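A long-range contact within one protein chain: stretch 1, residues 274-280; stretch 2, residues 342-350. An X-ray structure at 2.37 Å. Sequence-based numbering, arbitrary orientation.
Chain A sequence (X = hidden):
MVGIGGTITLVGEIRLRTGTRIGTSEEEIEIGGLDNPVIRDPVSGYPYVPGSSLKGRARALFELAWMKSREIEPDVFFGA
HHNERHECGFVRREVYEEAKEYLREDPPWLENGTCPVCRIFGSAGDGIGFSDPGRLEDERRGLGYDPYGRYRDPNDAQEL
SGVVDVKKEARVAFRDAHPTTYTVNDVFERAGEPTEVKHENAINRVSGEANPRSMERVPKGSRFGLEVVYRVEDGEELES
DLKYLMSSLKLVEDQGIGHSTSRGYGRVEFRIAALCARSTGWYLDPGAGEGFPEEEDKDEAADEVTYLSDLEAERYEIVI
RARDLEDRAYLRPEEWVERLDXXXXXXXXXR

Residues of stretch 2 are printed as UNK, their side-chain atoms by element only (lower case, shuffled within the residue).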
# COMPACT_ATOMS: atom_id res chain seq x y z
N ALA A 274 -10.62 10.97 -5.60
CA ALA A 274 -11.71 10.07 -5.95
C ALA A 274 -11.35 8.59 -5.84
O ALA A 274 -10.19 8.20 -6.01
CB ALA A 274 -12.20 10.37 -7.36
N LEU A 275 -12.36 7.78 -5.55
CA LEU A 275 -12.26 6.33 -5.67
C LEU A 275 -13.04 5.89 -6.91
O LEU A 275 -14.25 6.08 -6.98
CB LEU A 275 -12.79 5.62 -4.42
CG LEU A 275 -11.86 5.37 -3.23
CD1 LEU A 275 -10.92 6.54 -2.98
CD2 LEU A 275 -12.68 5.07 -1.99
N CYS A 276 -12.35 5.29 -7.87
CA CYS A 276 -12.95 4.96 -9.15
C CYS A 276 -13.10 3.45 -9.34
O CYS A 276 -12.10 2.73 -9.41
CB CYS A 276 -12.14 5.56 -10.29
SG CYS A 276 -11.83 7.34 -10.12
N ALA A 277 -14.34 2.99 -9.41
CA ALA A 277 -14.63 1.56 -9.39
C ALA A 277 -15.09 1.01 -10.75
O ALA A 277 -15.88 1.64 -11.45
CB ALA A 277 -15.67 1.26 -8.34
N ARG A 278 -14.57 -0.16 -11.10
CA ARG A 278 -15.05 -0.90 -12.27
C ARG A 278 -15.25 -2.37 -11.91
O ARG A 278 -14.29 -3.06 -11.56
CB ARG A 278 -14.09 -0.76 -13.45
CG ARG A 278 -13.98 0.66 -13.97
CD ARG A 278 -13.06 0.77 -15.18
NE ARG A 278 -11.65 0.65 -14.85
CZ ARG A 278 -10.67 1.19 -15.57
NH1 ARG A 278 -10.95 1.90 -16.65
NH2 ARG A 278 -9.40 1.02 -15.21
N SER A 279 -16.49 -2.84 -11.98
CA SER A 279 -16.80 -4.24 -11.72
C SER A 279 -16.67 -5.07 -12.99
O SER A 279 -16.71 -4.52 -14.10
CB SER A 279 -18.21 -4.39 -11.14
OG SER A 279 -19.19 -4.29 -12.16
N THR A 280 -16.50 -6.38 -12.83
CA THR A 280 -16.36 -7.29 -13.96
C THR A 280 -17.55 -7.21 -14.90
O THR A 280 -17.39 -7.16 -16.12
CB THR A 280 -16.19 -8.75 -13.48
OG1 THR A 280 -15.04 -8.85 -12.62
CG2 THR A 280 -16.02 -9.69 -14.67
N UNK A 342 -20.09 4.79 4.31
CA UNK A 342 -20.75 5.63 3.33
C UNK A 342 -20.27 5.33 1.91
O UNK A 342 -21.07 5.20 0.99
o UNK A 342 -20.78 9.52 4.81
c UNK A 342 -21.48 9.39 3.78
c UNK A 342 -20.50 7.10 3.70
c UNK A 342 -21.31 8.12 2.96
o UNK A 342 -22.31 10.25 3.41
N UNK A 343 -18.95 5.21 1.75
CA UNK A 343 -18.35 4.94 0.44
C UNK A 343 -18.73 3.58 -0.13
O UNK A 343 -19.21 3.49 -1.27
c UNK A 343 -16.18 4.48 -0.76
c UNK A 343 -16.37 6.46 0.74
c UNK A 343 -16.81 5.03 0.52
N UNK A 344 -18.51 2.52 0.64
CA UNK A 344 -18.75 1.15 0.19
C UNK A 344 -20.22 0.94 -0.18
O UNK A 344 -20.55 0.17 -1.08
c UNK A 344 -18.31 0.13 1.26
c UNK A 344 -18.70 -1.29 0.86
c UNK A 344 -16.81 0.22 1.49
N UNK A 345 -21.11 1.65 0.52
CA UNK A 345 -22.53 1.61 0.22
C UNK A 345 -22.86 2.00 -1.21
O UNK A 345 -23.86 1.55 -1.77
N UNK A 346 -22.02 2.85 -1.80
CA UNK A 346 -22.26 3.36 -3.14
C UNK A 346 -21.54 2.54 -4.22
O UNK A 346 -21.74 2.78 -5.41
c UNK A 346 -24.06 5.77 -2.49
c UNK A 346 -22.56 5.77 -2.30
o UNK A 346 -24.52 5.63 -3.65
c UNK A 346 -21.83 4.83 -3.24
o UNK A 346 -24.80 5.90 -1.49
N UNK A 347 -20.72 1.58 -3.80
CA UNK A 347 -19.93 0.79 -4.74
C UNK A 347 -20.73 -0.39 -5.29
O UNK A 347 -21.68 -0.84 -4.65
c UNK A 347 -18.64 0.30 -4.07
c UNK A 347 -16.52 0.86 -2.84
c UNK A 347 -17.00 1.94 -5.06
c UNK A 347 -17.60 1.38 -3.77
N UNK A 348 -20.34 -0.89 -6.47
CA UNK A 348 -21.10 -2.00 -7.07
C UNK A 348 -20.74 -3.37 -6.49
O UNK A 348 -20.65 -4.34 -7.24
c UNK A 348 -19.33 -0.36 -7.40
c UNK A 348 -19.31 -1.38 -8.51
c UNK A 348 -20.70 -1.92 -8.54
N UNK A 349 -20.55 -3.45 -5.18
CA UNK A 349 -20.34 -4.73 -4.51
C UNK A 349 -21.07 -4.73 -3.17
O UNK A 349 -21.38 -3.68 -2.62
c UNK A 349 -18.85 -4.99 -4.29
c UNK A 349 -15.41 -2.62 -7.67
c UNK A 349 -16.83 -2.79 -5.71
c UNK A 349 -18.04 -5.09 -5.55
n UNK A 349 -17.12 -5.87 -7.45
c UNK A 349 -17.97 -6.16 -6.40
c UNK A 349 -16.63 -4.61 -7.29
c UNK A 349 -15.74 -3.88 -8.08
c UNK A 349 -15.95 -2.07 -6.50
c UNK A 349 -17.18 -4.08 -6.10
N UNK A 350 -21.35 -5.92 -2.65
CA UNK A 350 -22.16 -6.05 -1.46
C UNK A 350 -23.59 -5.60 -1.68
O UNK A 350 -24.20 -5.00 -0.79

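Position 342 lies on a helix that begins earlier in the chain. Its side chain has three carbons in a row, the third carrying two oxygens, a carboxylate on a two-methylene arm, and it is out of reach of stretch 1; this is Glu-342. Position 343, still helical, carries three carbons, one bonded to CA and bearing the other two. This beta-branched fork points toward the strand and meets Leu-275, the signature of valine: Val-343 CG1 lies 3.8 Å from Leu-275 CD2. Position 344 repeats the three-carbon fork but is out of reach of the strand, and is Val-344.

Position 345 has no side-chain atoms and is therefore Gly-345. An added CB would find nothing of stretch 1 nearby, so this contact does not require its absence. At position 346, three carbons again end in two oxygens, far from the strand: Glu-346, whose N donates to Val-343 O at 2.9 Å.

Position 347 has four carbons forked at the second, and the fork reaches Ala-277, which identifies leucine. The CA-to-CB bond of Leu-347 points sideways, but the end of the side chain comes nearer, placing CD2 3.6 Å from Ala-277 CB. Its backbone N donates a hydrogen bond to Val-344 O at 3.1 Å. At position 348, three carbons close a ring onto the backbone N, and the ring lies against Ala-277 and Ser-279; only proline closes such a ring. Pro-348 CD approaches Ala-277 CB at 4.1 Å, and Pro-348 CG lies 4.1 Å from Ser-279 CB.

Position 349 bears one carbon followed by fused five- and six-membered rings holding eight carbons and one nitrogen, an indole, which touches Ala-277, Arg-278 and Ser-279; it is Trp-349. Its CZ3 sits 3.8 Å from Ala-277 CB and its CZ2 3.8 Å from Ser-279 CA, while Arg-278 O meets the ring edge, near its plane, 3.9 Å from CZ2. A weak hydrogen bond of 2.9 Å from Trp-349 N to Leu-347 O spans the proline. Position 350 again lacks side-chain atoms and is Gly-350, with a positive phi of 66° that favours glycine.

The contact is packing without hydrogen bonds between the stretches, burying 291 Å² in all. Alternation along the strand turns Leu-275, Ala-277 and Ser-279 toward stretch 2, while Cys-276 and Arg-278 point away. Val-343 covers Leu-275 from the helix; farther along, the small Ala-277 methyl is met by Leu-347, Pro-348 and Trp-349 together. Proline and indole then extend the contact to Ser-279 through its CA and CB; its OG is hydrogen-bonded to a residue flanking one of the stretches.

Stretch 2, residues 342-350: EVVGELPWG
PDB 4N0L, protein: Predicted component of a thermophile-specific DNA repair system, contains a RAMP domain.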